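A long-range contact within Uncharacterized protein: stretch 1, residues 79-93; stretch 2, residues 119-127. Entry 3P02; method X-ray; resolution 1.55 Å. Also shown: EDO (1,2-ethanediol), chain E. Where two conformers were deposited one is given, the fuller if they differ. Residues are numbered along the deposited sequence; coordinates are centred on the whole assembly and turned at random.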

# COMPACT_ATOMS: atom_id res chain seq x y z
N GLU A 79 2.95 -4.03 -16.29
CA GLU A 79 2.61 -4.72 -15.05
C GLU A 79 2.96 -3.89 -13.80
O GLU A 79 2.42 -4.16 -12.72
N LEU A 80 3.88 -2.90 -13.95
CA LEU A 80 4.31 -2.04 -12.84
C LEU A 80 3.51 -0.74 -12.73
O LEU A 80 3.71 0.04 -11.80
N TYR A 81 2.66 -0.48 -13.72
CA TYR A 81 1.97 0.82 -13.81
C TYR A 81 0.95 1.05 -12.73
O TYR A 81 0.23 0.13 -12.30
N PHE A 82 0.84 2.33 -12.35
CA PHE A 82 -0.24 2.78 -11.48
C PHE A 82 -1.49 2.80 -12.33
O PHE A 82 -1.45 3.22 -13.50
N ARG A 83 -2.60 2.37 -11.74
CA ARG A 83 -3.92 2.43 -12.37
C ARG A 83 -4.68 3.56 -11.75
O ARG A 83 -4.53 3.80 -10.55
N GLU A 84 -5.49 4.27 -12.54
CA GLU A 84 -6.29 5.34 -11.98
C GLU A 84 -7.27 4.80 -10.95
O GLU A 84 -8.03 3.87 -11.24
N LEU A 85 -7.27 5.40 -9.75
CA LEU A 85 -8.20 4.98 -8.72
C LEU A 85 -9.65 5.27 -9.17
O LEU A 85 -9.98 6.43 -9.46
N PRO A 86 -10.54 4.25 -9.28
CA PRO A 86 -11.93 4.53 -9.70
C PRO A 86 -12.64 5.50 -8.74
O PRO A 86 -12.37 5.53 -7.52
N GLN A 87 -13.56 6.28 -9.32
CA GLN A 87 -14.28 7.36 -8.68
C GLN A 87 -15.14 6.91 -7.47
O GLN A 87 -15.36 7.70 -6.54
N LYS A 88 -15.57 5.65 -7.44
CA LYS A 88 -16.35 5.18 -6.30
C LYS A 88 -15.52 5.14 -5.00
O LYS A 88 -16.09 5.17 -3.91
N TYR A 89 -14.18 5.19 -5.12
CA TYR A 89 -13.32 5.13 -3.94
C TYR A 89 -12.94 6.47 -3.34
O TYR A 89 -12.29 6.48 -2.28
N TYR A 90 -13.36 7.60 -3.95
CA TYR A 90 -12.97 8.86 -3.34
C TYR A 90 -13.98 9.95 -3.63
O TYR A 90 -14.82 9.83 -4.53
N SER A 91 -13.83 11.05 -2.88
CA SER A 91 -14.59 12.28 -3.15
C SER A 91 -13.78 13.48 -2.70
O SER A 91 -13.08 13.45 -1.70
N PHE A 92 -13.87 14.55 -3.48
CA PHE A 92 -13.18 15.78 -3.13
C PHE A 92 -13.95 16.95 -3.74
O PHE A 92 -14.53 16.80 -4.81
N PRO A 93 -13.96 18.13 -3.09
CA PRO A 93 -14.69 19.26 -3.70
C PRO A 93 -13.97 19.75 -4.96
O PRO A 93 -12.73 19.80 -5.00
N SER A 119 -3.92 -5.91 -4.80
CA SER A 119 -2.86 -6.51 -5.61
C SER A 119 -2.41 -5.51 -6.72
O SER A 119 -1.41 -5.74 -7.42
N GLN A 120 -3.18 -4.42 -6.90
CA GLN A 120 -2.93 -3.40 -7.91
C GLN A 120 -2.44 -2.12 -7.27
O GLN A 120 -2.77 -1.87 -6.12
N LYS A 121 -1.64 -1.32 -8.00
CA LYS A 121 -1.16 -0.03 -7.49
C LYS A 121 -2.11 1.03 -8.01
O LYS A 121 -2.18 1.22 -9.22
N TRP A 122 -2.84 1.69 -7.12
CA TRP A 122 -3.82 2.69 -7.53
C TRP A 122 -3.29 4.09 -7.32
O TRP A 122 -2.57 4.34 -6.34
N ALA A 123 -3.71 5.02 -8.16
CA ALA A 123 -3.27 6.39 -7.95
C ALA A 123 -4.34 7.37 -8.36
O ALA A 123 -5.10 7.13 -9.29
N LEU A 124 -4.36 8.51 -7.68
CA LEU A 124 -5.30 9.59 -7.94
C LEU A 124 -4.51 10.86 -8.34
O LEU A 124 -3.85 11.47 -7.49
N PRO A 125 -4.51 11.18 -9.66
CA PRO A 125 -3.75 12.34 -10.15
C PRO A 125 -4.64 13.59 -10.14
O PRO A 125 -5.71 13.59 -10.73
N LEU A 126 -4.23 14.64 -9.42
CA LEU A 126 -5.06 15.83 -9.26
C LEU A 126 -4.34 17.07 -9.66
O LEU A 126 -3.20 17.24 -9.24
N LYS A 127 -5.02 17.98 -10.36
CA LYS A 127 -4.37 19.24 -10.70
C LYS A 127 -5.18 20.40 -10.15
O LYS A 127 -6.40 20.35 -10.14

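This contact is a short parallel strand pairing, extended at both ends by side chains that pack across the gap, and it buries 822 Å² summed over both stretches. The pairing sets Arg-83 beside Trp-122 and Glu-84 beside Ala-123. Three backbone hydrogen bonds hold it: Arg-83 N to Lys-121 O, Ala-123 N to Arg-83 O and Leu-85 N to Ala-123 O, each 2.8 Å.

Arg-83 and Trp-122 are bridge partners, and their side chains lie on the same face of the sheet. Arg-83 has chi1 m, chi2 t and chi3 p. Trp-122 has chi1 m and chi2 98°. Trp-122 CH2 lies over one face of the guanidinium, 3.6 Å from Arg-83 CZ. At the guanidinium edge, near its plane, Arg-83 NH1 donates to Gln-120 OE1 at 3.1 Å. Gln-120 points toward the first stretch, with chi1 and chi2 both m. The amide nitrogen is used as well: Gln-120 NE2 donates to Ser-119 OG at 3.0 Å.

Trp-122 also meets the chain beyond Arg-83. Pro-86 CD lies 3.7 Å from Trp-122 CZ3, and Leu-85 CD1 lies 3.8 Å from Trp-122 CB. Leu-85 is t, p. Glu-84 O approaches the edge of the indole, 3.5 Å from Trp-122 CE3. The Glu-84 side chain itself points away, with chi1 and chi2 both t.

Lys-121 points toward the first stretch and crosses the Phe-82 ring. Its chi angles are m, t, m, t. Lys-121 CE lies over one face of the ring, and Lys-121 NZ sits 5.0 Å from the ring centroid of Phe-82 in a cation-pi arrangement. Lys-121 NZ also donates to Leu-80 O at 2.7 Å, a weak hydrogen bond. Phe-82 is m with chi2 -81°. Phe-82 CB also touches Ala-123 CB at 3.9 Å. The Leu-80 side chain points away from the second stretch; the contact with the amine is through its backbone carbonyl.

Farther along, the backbones separate and aromatic side chains span the gap. Tyr-90 points toward the second stretch, with chi1 p and chi2 82°. Leu-124 is t, p; its CB leaves sideways, but its end comes nearer. Leu-124 CD1 packs over the Tyr-90 ring in a CH-pi contact, 3.6 Å from Tyr-90 CZ. Phe-92, with chi1 p and chi2 83°, and Leu-126, which is m, t, point toward each other's stretches. Phe-92 CE2 and Leu-126 CD2 meet at 3.4 Å, although the CA atoms of Phe-92 and Leu-126 are 10.2 Å apart.

Water 2 links the backbones before the Arg-83 and Trp-122 pair. Water 2 donates to Tyr-81 O at 3.0 Å and accepts from Lys-121 N at 2.7 Å. Water 1 lies 3.3 Å from Gln-120 OE1. The 1,2-ethanediol, probably from the crystallisation liquor, lies outside the interface; Lys-127 NZ donates weakly to EDO O1 at 2.9 Å.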

# COMPACT_ATOMS: atom_id res chain seq x y z
CB GLU A 79 3.31 -6.10 -14.98
CG GLU A 79 4.83 -6.03 -14.80
CD GLU A 79 5.68 -5.88 -16.05
OE1 GLU A 79 5.16 -5.44 -17.11
OE2 GLU A 79 6.89 -6.17 -15.96
CB LEU A 80 5.79 -1.64 -13.06
CG LEU A 80 6.84 -2.77 -13.22
CD1 LEU A 80 8.24 -2.14 -13.20
CD2 LEU A 80 6.73 -3.79 -12.09
CB TYR A 81 1.26 0.94 -15.15
CG TYR A 81 2.12 1.13 -16.39
CD1 TYR A 81 3.51 1.05 -16.32
CD2 TYR A 81 1.54 1.41 -17.62
CE1 TYR A 81 4.30 1.24 -17.46
CE2 TYR A 81 2.32 1.56 -18.77
CZ TYR A 81 3.70 1.50 -18.68
OH TYR A 81 4.44 1.70 -19.82
CB PHE A 82 0.03 4.21 -10.95
CG PHE A 82 1.21 4.32 -10.03
CD1 PHE A 82 1.09 3.98 -8.69
CD2 PHE A 82 2.42 4.83 -10.48
CE1 PHE A 82 2.19 4.08 -7.83
CE2 PHE A 82 3.51 4.94 -9.62
CZ PHE A 82 3.40 4.56 -8.31
CB ARG A 83 -4.67 1.10 -12.14
CG ARG A 83 -3.97 -0.09 -12.81
CD ARG A 83 -4.70 -1.39 -12.56
NE ARG A 83 -6.08 -1.37 -13.08
CZ ARG A 83 -6.95 -2.37 -12.95
NH1 ARG A 83 -6.60 -3.49 -12.33
NH2 ARG A 83 -8.18 -2.25 -13.42
CB GLU A 84 -7.03 6.10 -13.09
CG GLU A 84 -7.87 7.26 -12.55
CD GLU A 84 -8.70 7.93 -13.62
OE1 GLU A 84 -8.15 8.20 -14.71
OE2 GLU A 84 -9.91 8.16 -13.39
CB LEU A 85 -7.89 5.75 -7.41
CG LEU A 85 -8.79 5.39 -6.22
CD1 LEU A 85 -8.56 3.94 -5.78
CD2 LEU A 85 -8.53 6.33 -5.04
CB PRO A 86 -12.60 3.15 -9.71
CG PRO A 86 -11.44 2.21 -9.95
CD PRO A 86 -10.33 2.80 -9.10
CB GLN A 87 -15.09 8.12 -9.77
CG GLN A 87 -16.53 8.41 -9.52
CD GLN A 87 -16.83 9.76 -10.11
OE1 GLN A 87 -16.47 10.78 -9.54
NE2 GLN A 87 -17.40 9.79 -11.32
CB LYS A 88 -16.97 3.82 -6.58
CG LYS A 88 -15.97 2.68 -6.80
CD LYS A 88 -16.77 1.38 -6.89
CE LYS A 88 -15.90 0.17 -6.83
NZ LYS A 88 -16.71 -1.06 -6.61
CB TYR A 89 -12.04 4.38 -4.28
CG TYR A 89 -12.30 2.94 -4.64
CD1 TYR A 89 -12.71 2.03 -3.68
CD2 TYR A 89 -12.12 2.49 -5.95
CE1 TYR A 89 -12.95 0.70 -4.01
CE2 TYR A 89 -12.34 1.16 -6.29
CZ TYR A 89 -12.77 0.27 -5.31
OH TYR A 89 -12.99 -1.06 -5.60
CB TYR A 90 -11.56 9.31 -3.86
CG TYR A 90 -11.53 9.61 -5.35
CD1 TYR A 90 -11.96 10.85 -5.85
CD2 TYR A 90 -11.18 8.62 -6.26
CE1 TYR A 90 -12.01 11.09 -7.22
CE2 TYR A 90 -11.22 8.86 -7.64
CZ TYR A 90 -11.65 10.10 -8.11
OH TYR A 90 -11.72 10.31 -9.46
CB SER A 91 -15.97 12.27 -2.51
OG SER A 91 -15.92 12.47 -1.11
CB PHE A 92 -11.69 15.78 -3.53
CG PHE A 92 -11.41 15.73 -5.01
CD1 PHE A 92 -11.43 16.88 -5.78
CD2 PHE A 92 -11.08 14.53 -5.62
CE1 PHE A 92 -11.14 16.84 -7.15
CE2 PHE A 92 -10.80 14.48 -6.99
CZ PHE A 92 -10.84 15.63 -7.75
CB PRO A 93 -14.70 20.32 -2.59
CG PRO A 93 -13.52 19.99 -1.75
CD PRO A 93 -13.38 18.49 -1.78
CB SER A 119 -3.32 -7.82 -6.26
OG SER A 119 -4.28 -7.59 -7.28
CB GLN A 120 -4.23 -3.10 -8.67
CG GLN A 120 -4.93 -4.36 -9.19
CD GLN A 120 -4.11 -5.05 -10.24
OE1 GLN A 120 -3.88 -4.49 -11.32
NE2 GLN A 120 -3.60 -6.27 -9.93
CB LYS A 121 0.29 0.28 -7.96
CG LYS A 121 1.34 -0.61 -7.31
CD LYS A 121 2.78 -0.10 -7.50
CE LYS A 121 3.13 -0.00 -8.96
NZ LYS A 121 4.61 0.03 -9.21
CB TRP A 122 -5.12 2.50 -6.73
CG TRP A 122 -5.70 1.13 -6.88
CD1 TRP A 122 -5.56 0.08 -6.02
CD2 TRP A 122 -6.47 0.65 -7.99
NE1 TRP A 122 -6.19 -1.04 -6.53
CE2 TRP A 122 -6.77 -0.71 -7.73
CE3 TRP A 122 -6.92 1.23 -9.20
CZ2 TRP A 122 -7.53 -1.49 -8.62
CZ3 TRP A 122 -7.66 0.46 -10.09
CH2 TRP A 122 -7.95 -0.89 -9.80
CB ALA A 123 -1.97 6.66 -8.73
CB LEU A 124 -6.18 9.84 -6.69
CG LEU A 124 -7.15 11.02 -6.77
CD1 LEU A 124 -8.15 10.85 -7.94
CD2 LEU A 124 -7.87 11.24 -5.42
CB PRO A 125 -3.35 11.90 -11.57
CG PRO A 125 -4.52 11.06 -12.05
CD PRO A 125 -5.14 10.43 -10.78
CB LEU A 126 -5.45 16.00 -7.77
CG LEU A 126 -6.11 14.83 -7.10
CD1 LEU A 126 -6.27 15.10 -5.62
CD2 LEU A 126 -7.46 14.57 -7.72
CB LYS A 127 -4.23 19.38 -12.24
CG LYS A 127 -3.50 20.67 -12.66
CD LYS A 127 -3.20 20.74 -14.14
CE LYS A 127 -2.42 22.00 -14.45
NZ LYS A 127 -2.19 22.16 -15.92
C1 EDO E . -5.26 22.78 -16.93
O1 EDO E . -4.20 23.52 -17.54
C2 EDO E . -6.61 23.25 -17.44
O2 EDO E . -7.63 22.55 -16.72
O HOH W 1 -0.93 -4.53 -12.69
O HOH W 2 -1.26 -1.92 -10.62